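Local coordinates for protein yciO (Escherichia coli, PDB 1K7J) that is of unknown function but belongs to the SUA5 (YrdC-like) family and probably binds double-stranded RNA, at residues T153-E158 and L177-T182; I100-K105 and R116-M121; T66-D71 and R122-P127; S2-I7 and I171-Y176. All blocks are in the same frame, centred on the assembly; numbering follows the deposited sequence.

Interactions 2, 3 and 4 all work on one mixed sheet, while interaction 1 joins two loops beyond its strands. Interactions 2 and 3 are buried neighbours: strand 118-122 pairs antiparallel with 97-102 in the former and parallel with 66-68 in the latter, and G120 O probably bonds L67 N between them. Interaction 4 lies at one outer edge of the sheet, where an aromatic cluster replaces the aliphatic packing of interaction 2 and the selenium contacts of interaction 3. Interaction 1, partly buried, relies on two backbone bonds and small side chains; it meets interaction 4 through P157 and H173 and interaction 3 through T182 and R122.

Interaction 1 (T153-E158 and L177-T182); sequences TESDPE and LGQKPT
The loop that leads into helix 157-164 is tied through T153 and S155 to the loop 177-182, which connects strands 170-173 and 183-186 of this YrdC-like fold. Two backbone bonds fix the spacing. T153 N donates to Q179 O at 2.9 Å, with the donor tilted 31° from the carbonyl plane, and L177 N donates to S155 O at 3.1 Å. Between them the side chains are small and face the partner loop. T153 places OG1 between its own backbone N and carbonyl carbon (chi1 65°), which leaves the methyl CG2 to reach the proline ring: CG2 lies 3.5 Å from P181 CB and almost as near P181 CA. OG1 in turn stands 3.5 Å from G178 O. An alanine here, without CG2 and OG1, would probably leave a gap beside P181 CB and let the ring shift. S155 presses in from its CB, which sits 3.1 Å from L177 O, a tight approach. The S155 hydroxyl OG is within 3.3 Å of Q179 OE1, the side chain of Q179 bending at chi2 to bring the amide over; that bond is weak and its proton is not settled. Y38 of strand 37-43 touches the side chains of both L177 and P157. Where the loop becomes helix, D156 serves as N-cap: its OD1 accepts from E159 N and, at 2.8 Å, from E158 N.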
loop_
_atom_site.group_PDB
_atom_site.type_symbol
_atom_site.label_atom_id
_atom_site.label_comp_id
_atom_site.label_asym_id
_atom_site.label_seq_id
_atom_site.Cartn_x
_atom_site.Cartn_y
_atom_site.Cartn_z
ATOM N N THR A 153 4.378 12.082 1.951
ATOM C CA THR A 153 4.170 10.932 2.823
ATOM C C THR A 153 5.101 11.085 4.013
ATOM O O THR A 153 6.126 11.772 3.924
ATOM C CB THR A 153 4.535 9.598 2.135
ATOM O OG1 THR A 153 5.943 9.566 1.867
ATOM C CG2 THR A 153 3.767 9.432 0.845
ATOM N N GLU A 154 4.744 10.461 5.129
ATOM C CA GLU A 154 5.596 10.505 6.307
ATOM C C GLU A 154 6.798 9.637 5.956
ATOM O O GLU A 154 6.653 8.587 5.324
ATOM C CB GLU A 154 4.856 9.960 7.532
ATOM C CG GLU A 154 3.728 10.877 7.992
ATOM C CD GLU A 154 3.081 10.435 9.296
ATOM O OE1 GLU A 154 3.717 10.560 10.365
ATOM O OE2 GLU A 154 1.928 9.961 9.246
ATOM N N SER A 155 7.986 10.076 6.353
ATOM C CA SER A 155 9.200 9.350 6.006
ATOM C C SER A 155 10.147 9.084 7.167
ATOM O O SER A 155 11.099 8.320 7.022
ATOM C CB SER A 155 9.953 10.124 4.925
ATOM O OG SER A 155 10.329 11.409 5.403
ATOM N N ASP A 156 9.888 9.726 8.304
ATOM C CA ASP A 156 10.716 9.589 9.501
ATOM C C ASP A 156 10.017 8.652 10.490
ATOM O O ASP A 156 8.997 9.010 11.076
ATOM C CB ASP A 156 10.902 10.970 10.138
ATOM C CG ASP A 156 11.829 10.953 11.335
ATOM O OD1 ASP A 156 11.859 9.941 12.064
ATOM O OD2 ASP A 156 12.517 11.973 11.555
ATOM N N PRO A 157 10.568 7.443 10.698
ATOM C CA PRO A 157 9.968 6.474 11.619
ATOM C C PRO A 157 9.818 6.948 13.065
ATOM O O PRO A 157 8.901 6.524 13.768
ATOM C CB PRO A 157 10.880 5.252 11.482
ATOM C CG PRO A 157 12.202 5.850 11.142
ATOM C CD PRO A 157 11.838 6.930 10.151
ATOM N N GLU A 158 10.715 7.817 13.514
ATOM C CA GLU A 158 10.624 8.328 14.876
ATOM C C GLU A 158 9.482 9.338 14.975
ATOM O O GLU A 158 8.783 9.400 15.987
ATOM C CB GLU A 158 11.947 8.970 15.298
ATOM C CG GLU A 158 13.028 7.960 15.667
ATOM C CD GLU A 158 12.594 7.016 16.779
ATOM O OE1 GLU A 158 11.910 7.475 17.720
ATOM O OE2 GLU A 158 12.945 5.817 16.721
ATOM N N LEU A 177 12.932 7.331 4.717
ATOM C CA LEU A 177 12.569 7.258 3.313
ATOM C C LEU A 177 12.339 8.603 2.649
ATOM O O LEU A 177 12.556 9.658 3.243
ATOM C CB LEU A 177 11.302 6.408 3.175
ATOM C CG LEU A 177 11.263 5.149 4.047
ATOM C CD1 LEU A 177 9.941 4.417 3.854
ATOM C CD2 LEU A 177 12.434 4.249 3.693
ATOM N N GLY A 178 11.911 8.547 1.393
ATOM C CA GLY A 178 11.606 9.762 0.668
ATOM C C GLY A 178 10.195 10.160 1.056
ATOM O O GLY A 178 9.445 9.343 1.601
ATOM N N GLN A 179 9.825 11.407 0.790
ATOM C CA GLN A 179 8.483 11.875 1.124
ATOM C C GLN A 179 7.586 12.025 -0.099
ATOM O O GLN A 179 6.462 12.511 0.007
ATOM C CB GLN A 179 8.553 13.202 1.883
ATOM C CG GLN A 179 9.634 14.139 1.400
ATOM C CD GLN A 179 10.752 14.307 2.420
ATOM O OE1 GLN A 179 11.363 13.329 2.866
ATOM N NE2 GLN A 179 11.023 15.550 2.794
ATOM N N LYS A 180 8.087 11.613 -1.259
ATOM C CA LYS A 180 7.308 11.686 -2.488
ATOM C C LYS A 180 6.491 10.398 -2.582
ATOM O O LYS A 180 7.040 9.302 -2.499
ATOM C CB LYS A 180 8.230 11.815 -3.705
ATOM C CG LYS A 180 7.487 12.004 -5.023
ATOM C CD LYS A 180 8.437 12.120 -6.207
ATOM C CE LYS A 180 9.277 13.384 -6.138
ATOM N NZ LYS A 180 10.202 13.488 -7.308
ATOM N N PRO A 181 5.166 10.516 -2.746
ATOM C CA PRO A 181 4.303 9.334 -2.842
ATOM C C PRO A 181 4.384 8.684 -4.218
ATOM O O PRO A 181 5.083 9.175 -5.106
ATOM C CB PRO A 181 2.921 9.905 -2.553
ATOM C CG PRO A 181 2.998 11.249 -3.218
ATOM C CD PRO A 181 4.366 11.754 -2.782
ATOM N N THR A 182 3.682 7.571 -4.389
ATOM C CA THR A 182 3.675 6.888 -5.676
ATOM C C THR A 182 2.950 7.729 -6.719
ATOM O O THR A 182 2.148 8.609 -6.390
ATOM C CB THR A 182 2.913 5.549 -5.628
ATOM O OG1 THR A 182 1.560 5.796 -5.226
ATOM C CG2 THR A 182 3.566 4.572 -4.670
#

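Interaction 2 (I100-K105 and R116-M121); sequences ILKGTK and RKTIGM
R116 meets K102 at the start of the second segment, its carbonyl O 4.3 Å from K102 CG. Its guanidinium lies with one face over the T118 CG2 methyl and is held by D186 through a salt bridge and by T188 through a hydrogen bond. K117 follows with left-handed backbone angles, and its carbonyl O accepts from G103 N in the carbonyl plane at 3.2 Å. A water donates to that same oxygen and to G103 O, bridging the two segments just beyond the last paired residues, K102 and T118. T118 then brings CB to 3.7 Å from I100 CG2, the two side chains crossing obliquely, while its OG1 is engaged by N64. From here the segments are an antiparallel pair in the mixed sheet, made of consecutive strands 97-102 and 118-122, whose short axes run at 132° to each other. I119 and L101 form the hydrogen-bonded pair: I119 N reaches L101 O at 2.9 Å, nearly along its C=O axis, and L101 N returns the bond to I119 O at 3.2 Å. G120 faces I100, whose CD1 rests 3.5 Å from G120 CA, so closely that a CB at this position would be tight against it. An alanine in place of I100 would probably leave a gap over G120 and deprive T118 CB of its aliphatic neighbour. M121, a selenomethionine folded at chi2 and chi3, crosses L101 at about a right angle, with its CG 3.9 Å from L101 CD1; L75 of helix 72-78 touches both.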
loop_
_atom_site.group_PDB
_atom_site.type_symbol
_atom_site.label_atom_id
_atom_site.label_comp_id
_atom_site.label_asym_id
_atom_site.label_seq_id
_atom_site.Cartn_x
_atom_site.Cartn_y
_atom_site.Cartn_z
ATOM N N ILE A 100 -4.936 2.299 -10.597
ATOM C CA ILE A 100 -6.350 2.166 -10.272
ATOM C C ILE A 100 -7.014 1.256 -11.296
ATOM O O ILE A 100 -6.983 1.527 -12.498
ATOM C CB ILE A 100 -7.069 3.531 -10.261
ATOM C CG1 ILE A 100 -6.330 4.502 -9.337
ATOM C CG2 ILE A 100 -8.514 3.350 -9.809
ATOM C CD1 ILE A 100 -6.055 3.961 -7.955
ATOM N N LEU A 101 -7.606 0.173 -10.804
ATOM C CA LEU A 101 -8.278 -0.810 -11.644
ATOM C C LEU A 101 -9.543 -1.299 -10.951
ATOM O O LEU A 101 -9.767 -1.024 -9.773
ATOM C CB LEU A 101 -7.351 -2.006 -11.884
ATOM C CG LEU A 101 -6.085 -1.734 -12.701
ATOM C CD1 LEU A 101 -5.008 -2.738 -12.337
ATOM C CD2 LEU A 101 -6.415 -1.790 -14.187
ATOM N N LYS A 102 -10.381 -2.017 -11.687
ATOM C CA LYS A 102 -11.589 -2.562 -11.091
ATOM C C LYS A 102 -11.183 -3.810 -10.315
ATOM O O LYS A 102 -10.422 -4.639 -10.818
ATOM C CB LYS A 102 -12.606 -2.927 -12.174
ATOM C CG LYS A 102 -13.157 -1.724 -12.920
ATOM C CD LYS A 102 -14.267 -2.121 -13.879
ATOM C CE LYS A 102 -15.445 -2.741 -13.143
ATOM N NZ LYS A 102 -16.553 -3.109 -14.076
ATOM N N GLY A 103 -11.686 -3.938 -9.091
ATOM C CA GLY A 103 -11.354 -5.091 -8.273
ATOM C C GLY A 103 -12.183 -6.314 -8.609
ATOM O O GLY A 103 -13.342 -6.199 -9.010
ATOM N N THR A 104 -11.590 -7.494 -8.455
ATOM C CA THR A 104 -12.302 -8.739 -8.736
ATOM C C THR A 104 -13.064 -9.180 -7.494
ATOM O O THR A 104 -13.031 -8.502 -6.464
ATOM C CB THR A 104 -11.340 -9.875 -9.126
ATOM O OG1 THR A 104 -10.507 -10.203 -8.005
ATOM C CG2 THR A 104 -10.471 -9.456 -10.298
ATOM N N LYS A 105 -13.736 -10.325 -7.592
ATOM C CA LYS A 105 -14.504 -10.861 -6.472
ATOM C C LYS A 105 -13.609 -11.308 -5.317
ATOM O O LYS A 105 -14.094 -11.653 -4.237
ATOM C CB LYS A 105 -15.380 -12.026 -6.946
ATOM C CG LYS A 105 -16.434 -11.615 -7.960
ATOM C CD LYS A 105 -17.401 -10.598 -7.363
ATOM C CE LYS A 105 -18.248 -9.932 -8.441
ATOM N NZ LYS A 105 -19.033 -10.909 -9.237
ATOM N N ARG A 116 -17.432 3.457 -8.717
ATOM C CA ARG A 116 -16.632 2.873 -9.786
ATOM C C ARG A 116 -16.157 1.432 -9.560
ATOM O O ARG A 116 -15.697 0.775 -10.498
ATOM C CB ARG A 116 -15.435 3.787 -10.060
ATOM C CG ARG A 116 -15.824 5.249 -10.310
ATOM C CD ARG A 116 -14.724 5.957 -11.065
ATOM N NE ARG A 116 -14.441 5.235 -12.301
ATOM C CZ ARG A 116 -13.224 5.023 -12.789
ATOM N NH1 ARG A 116 -12.153 5.486 -12.150
ATOM N NH2 ARG A 116 -13.083 4.321 -13.905
ATOM N N LYS A 117 -16.276 0.946 -8.327
ATOM C CA LYS A 117 -15.869 -0.415 -7.963
ATOM C C LYS A 117 -14.378 -0.640 -8.202
ATOM O O LYS A 117 -13.933 -1.755 -8.497
ATOM C CB LYS A 117 -16.679 -1.445 -8.757
ATOM C CG LYS A 117 -18.187 -1.222 -8.722
ATOM C CD LYS A 117 -18.719 -1.194 -7.301
ATOM C CE LYS A 117 -20.211 -0.890 -7.282
ATOM N NZ LYS A 117 -20.725 -0.742 -5.892
ATOM N N THR A 118 -13.607 0.428 -8.052
ATOM C CA THR A 118 -12.170 0.371 -8.262
ATOM C C THR A 118 -11.384 0.308 -6.961
ATOM O O THR A 118 -11.930 0.477 -5.870
ATOM C CB THR A 118 -11.688 1.606 -9.027
ATOM O OG1 THR A 118 -12.136 2.784 -8.345
ATOM C CG2 THR A 118 -12.226 1.597 -10.449
ATOM N N ILE A 119 -10.088 0.060 -7.101
ATOM C CA ILE A 119 -9.177 -0.001 -5.970
ATOM C C ILE A 119 -7.766 0.140 -6.533
ATOM O O ILE A 119 -7.504 -0.258 -7.671
ATOM C CB ILE A 119 -9.339 -1.332 -5.184
ATOM C CG1 ILE A 119 -8.444 -1.317 -3.942
ATOM C CG2 ILE A 119 -9.037 -2.522 -6.083
ATOM C CD1 ILE A 119 -8.829 -2.361 -2.902
ATOM N N GLY A 120 -6.872 0.737 -5.753
ATOM C CA GLY A 120 -5.507 0.928 -6.207
ATOM C C GLY A 120 -4.676 -0.322 -6.007
ATOM O O GLY A 120 -4.734 -0.946 -4.946
HETATM N N MSE A 121 -3.915 -0.693 -7.031
HETATM C CA MSE A 121 -3.062 -1.874 -6.979
HETATM C C MSE A 121 -1.624 -1.378 -6.928
HETATM O O MSE A 121 -1.222 -0.533 -7.732
HETATM C CB MSE A 121 -3.302 -2.744 -8.212
HETATM C CG MSE A 121 -4.780 -3.099 -8.437
HETATM SE SE MSE A 121 -5.632 -3.942 -6.902
HETATM C CE MSE A 121 -4.719 -5.636 -6.984
HETATM O O HOH W 1 -15.006 -4.134 -9.752
#

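Interaction 3 (T66-D71 and R122-P127); sequences TLMCRD and RVPSNP
R122 and M68 run side by side, pointing the same way, from a parallel bridge between strand 66-68 and the end of strand 118-122. The backbone sets the pairing: R122 N donates to L67 O at 3.0 Å, and C69 N donates to R122 O at 2.8 Å. Followed outward, the arginine begins with CB, which rests 3.7 Å from the T66 methyl CG2. Its CG, anti to the backbone N (chi1 180°), comes 3.7 Å from the selenium of M68, a selenomethionine, and CD stays beside both SE and T66 CG2. NE lies 3.7 Å from M68 CE, and the same methyl carries on over one face of the guanidinium, offset toward the rim. M68 bends at chi2 and chi3 to bring SE and CE alongside this straight shaft. At the tip, R122 NH1 bonds S144 OG and also donates to a water, 3.1 Å from R122 NH1 to the water oxygen. That water is 2.8 Å from T66 OG1, while R122 NH2 makes a weak bond to T34 OG1. M68 also touches P124, SE to CD, and the helix 127-136 packs behind both through L133. Past the bridge, V123 lies against the C69 and R70 carbonyls. A sulfate, probably from the crystallisation liquor, lies about 4 Å from the T66 side chain. The chemistry thus changes along one side chain: aliphatic carbon and selenium support the apolar shaft of the arginine, whereas neutral hydroxyls and water meet its charged end.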
loop_
_atom_site.group_PDB
_atom_site.type_symbol
_atom_site.label_atom_id
_atom_site.label_comp_id
_atom_site.label_asym_id
_atom_site.label_seq_id
_atom_site.Cartn_x
_atom_site.Cartn_y
_atom_site.Cartn_z
ATOM N N THR A 66 -5.871 0.787 -1.238
ATOM C CA THR A 66 -4.765 0.220 -1.988
ATOM C C THR A 66 -4.550 -1.218 -1.560
ATOM O O THR A 66 -4.678 -1.545 -0.383
ATOM C CB THR A 66 -3.449 0.989 -1.732
ATOM O OG1 THR A 66 -3.583 2.338 -2.194
ATOM C CG2 THR A 66 -2.284 0.325 -2.466
ATOM N N LEU A 67 -4.269 -2.084 -2.523
ATOM C CA LEU A 67 -3.953 -3.464 -2.201
ATOM C C LEU A 67 -2.470 -3.569 -2.526
ATOM O O LEU A 67 -2.063 -3.369 -3.673
ATOM C CB LEU A 67 -4.756 -4.453 -3.050
ATOM C CG LEU A 67 -6.243 -4.610 -2.707
ATOM C CD1 LEU A 67 -6.836 -5.717 -3.561
ATOM C CD2 LEU A 67 -6.413 -4.943 -1.226
HETATM N N MSE A 68 -1.667 -3.832 -1.501
HETATM C CA MSE A 68 -0.221 -3.969 -1.655
HETATM C C MSE A 68 -0.004 -5.423 -2.082
HETATM O O MSE A 68 -0.236 -6.347 -1.299
HETATM C CB MSE A 68 0.461 -3.667 -0.315
HETATM C CG MSE A 68 1.934 -3.287 -0.389
HETATM SE SE MSE A 68 2.258 -1.552 -1.246
HETATM C CE MSE A 68 1.560 -0.325 0.131
ATOM N N CYS A 69 0.438 -5.612 -3.326
ATOM C CA CYS A 69 0.629 -6.944 -3.900
ATOM C C CYS A 69 2.075 -7.381 -4.094
ATOM O O CYS A 69 2.959 -6.568 -4.352
ATOM C CB CYS A 69 -0.090 -7.026 -5.246
ATOM S SG CYS A 69 -1.855 -6.656 -5.181
ATOM N N ARG A 70 2.290 -8.689 -4.006
ATOM C CA ARG A 70 3.615 -9.275 -4.152
ATOM C C ARG A 70 4.231 -9.026 -5.526
ATOM O O ARG A 70 5.402 -8.659 -5.636
ATOM C CB ARG A 70 3.535 -10.783 -3.904
ATOM C CG ARG A 70 4.875 -11.501 -3.944
ATOM C CD ARG A 70 5.708 -11.197 -2.708
ATOM N NE ARG A 70 7.008 -11.861 -2.757
ATOM C CZ ARG A 70 7.178 -13.179 -2.727
ATOM N NH1 ARG A 70 6.128 -13.985 -2.642
ATOM N NH2 ARG A 70 8.399 -13.695 -2.798
ATOM N N ASP A 71 3.437 -9.222 -6.571
ATOM C CA ASP A 71 3.916 -9.061 -7.936
ATOM C C ASP A 71 2.750 -8.868 -8.895
ATOM O O ASP A 71 1.597 -8.812 -8.472
ATOM C CB ASP A 71 4.723 -10.297 -8.346
ATOM C CG ASP A 71 4.033 -11.598 -7.964
ATOM O OD1 ASP A 71 2.783 -11.638 -7.951
ATOM O OD2 ASP A 71 4.743 -12.590 -7.689
ATOM N N ARG A 122 -0.847 -1.909 -5.992
ATOM C CA ARG A 122 0.522 -1.438 -5.821
ATOM C C ARG A 122 1.504 -2.544 -5.457
ATOM O O ARG A 122 1.301 -3.273 -4.487
ATOM C CB ARG A 122 0.503 -0.357 -4.739
ATOM C CG ARG A 122 1.814 0.299 -4.365
ATOM C CD ARG A 122 1.493 1.394 -3.352
ATOM N NE ARG A 122 2.655 1.912 -2.633
ATOM C CZ ARG A 122 2.577 2.861 -1.708
ATOM N NH1 ARG A 122 1.397 3.385 -1.402
ATOM N NH2 ARG A 122 3.672 3.288 -1.092
ATOM N N VAL A 123 2.562 -2.672 -6.253
ATOM C CA VAL A 123 3.601 -3.666 -6.012
ATOM C C VAL A 123 4.829 -2.914 -5.503
ATOM O O VAL A 123 5.452 -2.163 -6.249
ATOM C CB VAL A 123 3.987 -4.411 -7.309
ATOM C CG1 VAL A 123 5.098 -5.412 -7.026
ATOM C CG2 VAL A 123 2.765 -5.122 -7.889
ATOM N N PRO A 124 5.184 -3.097 -4.221
ATOM C CA PRO A 124 6.347 -2.414 -3.646
ATOM C C PRO A 124 7.652 -3.075 -4.082
ATOM O O PRO A 124 7.683 -4.269 -4.362
ATOM C CB PRO A 124 6.101 -2.535 -2.148
ATOM C CG PRO A 124 5.482 -3.894 -2.037
ATOM C CD PRO A 124 4.510 -3.937 -3.211
ATOM N N SER A 125 8.732 -2.301 -4.131
ATOM C CA SER A 125 10.015 -2.843 -4.563
ATOM C C SER A 125 11.032 -3.073 -3.445
ATOM O O SER A 125 12.053 -3.726 -3.664
ATOM C CB SER A 125 10.640 -1.914 -5.604
ATOM O OG SER A 125 10.992 -0.673 -5.009
ATOM N N ASN A 126 10.762 -2.546 -2.254
ATOM C CA ASN A 126 11.708 -2.686 -1.146
ATOM C C ASN A 126 11.639 -4.029 -0.428
ATOM O O ASN A 126 10.572 -4.638 -0.311
ATOM C CB ASN A 126 11.501 -1.555 -0.140
ATOM C CG ASN A 126 10.128 -1.584 0.479
ATOM O OD1 ASN A 126 9.118 -1.509 -0.223
ATOM N ND2 ASN A 126 10.076 -1.695 1.803
ATOM N N PRO A 127 12.786 -4.500 0.080
ATOM C CA PRO A 127 12.873 -5.778 0.789
ATOM C C PRO A 127 11.903 -6.006 1.943
ATOM O O PRO A 127 11.321 -7.086 2.051
ATOM C CB PRO A 127 14.330 -5.816 1.244
ATOM C CG PRO A 127 15.033 -5.113 0.123
ATOM C CD PRO A 127 14.129 -3.915 -0.094
HETATM O O HOH W 2 -1.212 3.677 -2.971
#

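Interaction 4 (S2-I7 and I171-Y176); sequences SQFFYI and IIHGGY
From Q3 to I7 the chain runs parallel to I171-H173, the short axes only 22° apart, with the two backbones exchanging hydrogen bonds in a regular ladder. This pairing makes the N-terminal strand 3-6 one outer edge of the mixed sheet. I171 N donates to Q3 O at 3.0 Å, F5 N to I171 O, H173 N to F5 O at 2.7 Å, and I7 N to H173 O at 3.1 Å. Q3 O is gripped twice, since S2 OG also donates to it at 2.9 Å, from the opposite face of its plane to I171 N. On the side that bears F5 and I172, I7 CD1 sits 3.6 Å from I172 CG2, and helix 14-25 lies against I7 and I172 through L16 and A20. The other side carries an aromatic cluster of F4, Y6 and H173, next to helix 157-164, whose E158 touches F4 and Y6 while P157 touches H173. F4, its CG anti to the backbone N, reaches across to I171 and puts CE2 3.6 Å from I171 CG2. Its CZ arrives at the edge of the H173 ring, in plane, and the two rings meet rim to rim with planes at 85°. F4 CE1 lies over one face of the Y6 ring, offset toward the rim. The Y6 and H173 rings meet at a slant, neither stacked nor edge-to-face, with planes at 42° and Y6 CD1 over one face of the H173 ring toward its rim; their nearest atoms are Y6 CE1 and H173 CD2, 3.4 Å apart.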
loop_
_atom_site.group_PDB
_atom_site.type_symbol
_atom_site.label_atom_id
_atom_site.label_comp_id
_atom_site.label_asym_id
_atom_site.label_seq_id
_atom_site.Cartn_x
_atom_site.Cartn_y
_atom_site.Cartn_z
ATOM N N SER A 2 1.839 1.048 20.604
ATOM C CA SER A 2 2.316 0.303 19.447
ATOM C C SER A 2 3.673 -0.342 19.689
ATOM O O SER A 2 4.517 0.208 20.397
ATOM C CB SER A 2 2.430 1.234 18.236
ATOM O OG SER A 2 2.967 0.555 17.113
ATOM N N GLN A 3 3.870 -1.522 19.113
ATOM C CA GLN A 3 5.159 -2.185 19.212
ATOM C C GLN A 3 6.018 -1.453 18.186
ATOM O O GLN A 3 5.485 -0.822 17.269
ATOM C CB GLN A 3 5.036 -3.668 18.862
ATOM C CG GLN A 3 4.593 -4.528 20.034
ATOM C CD GLN A 3 4.478 -5.997 19.674
ATOM O OE1 GLN A 3 3.437 -6.456 19.207
ATOM N NE2 GLN A 3 5.558 -6.740 19.879
ATOM N N PHE A 4 7.336 -1.526 18.337
ATOM C CA PHE A 4 8.250 -0.834 17.431
ATOM C C PHE A 4 9.400 -1.775 17.072
ATOM O O PHE A 4 10.200 -2.150 17.933
ATOM C CB PHE A 4 8.772 0.435 18.127
ATOM C CG PHE A 4 9.436 1.422 17.206
ATOM C CD1 PHE A 4 10.822 1.475 17.097
ATOM C CD2 PHE A 4 8.675 2.316 16.458
ATOM C CE1 PHE A 4 11.439 2.406 16.260
ATOM C CE2 PHE A 4 9.284 3.249 15.618
ATOM C CZ PHE A 4 10.667 3.295 15.519
ATOM N N PHE A 5 9.471 -2.164 15.801
ATOM C CA PHE A 5 10.511 -3.077 15.330
ATOM C C PHE A 5 11.563 -2.389 14.478
ATOM O O PHE A 5 11.233 -1.636 13.567
ATOM C CB PHE A 5 9.927 -4.192 14.450
ATOM C CG PHE A 5 9.044 -5.173 15.168
ATOM C CD1 PHE A 5 8.886 -5.142 16.549
ATOM C CD2 PHE A 5 8.367 -6.146 14.438
ATOM C CE1 PHE A 5 8.063 -6.070 17.190
ATOM C CE2 PHE A 5 7.545 -7.073 15.067
ATOM C CZ PHE A 5 7.393 -7.035 16.446
ATOM N N TYR A 6 12.829 -2.667 14.761
ATOM C CA TYR A 6 13.921 -2.128 13.964
ATOM C C TYR A 6 14.277 -3.256 13.011
ATOM O O TYR A 6 14.866 -4.255 13.422
ATOM C CB TYR A 6 15.127 -1.805 14.839
ATOM C CG TYR A 6 15.009 -0.508 15.593
ATOM C CD1 TYR A 6 15.278 0.711 14.969
ATOM C CD2 TYR A 6 14.641 -0.495 16.935
ATOM C CE1 TYR A 6 15.186 1.911 15.667
ATOM C CE2 TYR A 6 14.544 0.697 17.642
ATOM C CZ TYR A 6 14.820 1.895 17.004
ATOM O OH TYR A 6 14.746 3.072 17.710
ATOM N N ILE A 7 13.904 -3.112 11.744
ATOM C CA ILE A 7 14.198 -4.148 10.763
ATOM C C ILE A 7 15.173 -3.638 9.704
ATOM O O ILE A 7 14.983 -2.559 9.142
ATOM C CB ILE A 7 12.896 -4.645 10.083
ATOM C CG1 ILE A 7 11.937 -5.189 11.148
ATOM C CG2 ILE A 7 13.217 -5.721 9.050
ATOM C CD1 ILE A 7 10.655 -5.797 10.590
ATOM N N ILE A 171 4.792 -0.518 14.389
ATOM C CA ILE A 171 5.451 0.414 13.496
ATOM C C ILE A 171 6.785 -0.236 13.184
ATOM O O ILE A 171 7.553 -0.560 14.092
ATOM C CB ILE A 171 5.703 1.783 14.148
ATOM C CG1 ILE A 171 4.369 2.488 14.408
ATOM C CG2 ILE A 171 6.591 2.632 13.235
ATOM C CD1 ILE A 171 4.494 3.784 15.195
ATOM N N ILE A 172 7.036 -0.469 11.902
ATOM C CA ILE A 172 8.292 -1.069 11.486
ATOM C C ILE A 172 9.223 0.032 11.021
ATOM O O ILE A 172 8.938 0.727 10.051
ATOM C CB ILE A 172 8.097 -2.067 10.319
ATOM C CG1 ILE A 172 7.285 -3.275 10.792
ATOM C CG2 ILE A 172 9.453 -2.520 9.788
ATOM C CD1 ILE A 172 6.909 -4.236 9.674
ATOM N N HIS A 173 10.323 0.201 11.742
ATOM C CA HIS A 173 11.332 1.189 11.399
ATOM C C HIS A 173 12.156 0.564 10.279
ATOM O O HIS A 173 12.858 -0.424 10.496
ATOM C CB HIS A 173 12.210 1.462 12.625
ATOM C CG HIS A 173 13.322 2.437 12.388
ATOM N ND1 HIS A 173 14.234 2.297 11.363
ATOM C CD2 HIS A 173 13.702 3.536 13.084
ATOM C CE1 HIS A 173 15.130 3.266 11.441
ATOM N NE2 HIS A 173 14.831 4.030 12.476
ATOM N N GLY A 174 12.050 1.126 9.078
ATOM C CA GLY A 174 12.797 0.609 7.947
ATOM C C GLY A 174 13.680 1.685 7.351
ATOM O O GLY A 174 13.966 1.677 6.155
ATOM N N GLY A 175 14.106 2.621 8.194
ATOM C CA GLY A 175 14.959 3.698 7.735
ATOM C C GLY A 175 14.217 4.983 7.424
ATOM O O GLY A 175 13.000 5.078 7.591
ATOM N N TYR A 176 14.967 5.981 6.973
ATOM C CA TYR A 176 14.407 7.276 6.620
ATOM C C TYR A 176 14.196 7.268 5.117
ATOM O O TYR A 176 15.146 7.192 4.341
ATOM C CB TYR A 176 15.363 8.386 7.061
ATOM C CG TYR A 176 15.444 8.483 8.567
ATOM C CD1 TYR A 176 16.044 7.473 9.320
ATOM C CD2 TYR A 176 14.854 9.547 9.248
ATOM C CE1 TYR A 176 16.048 7.518 10.717
ATOM C CE2 TYR A 176 14.851 9.601 10.643
ATOM C CZ TYR A 176 15.447 8.582 11.368
ATOM O OH TYR A 176 15.421 8.622 12.746
#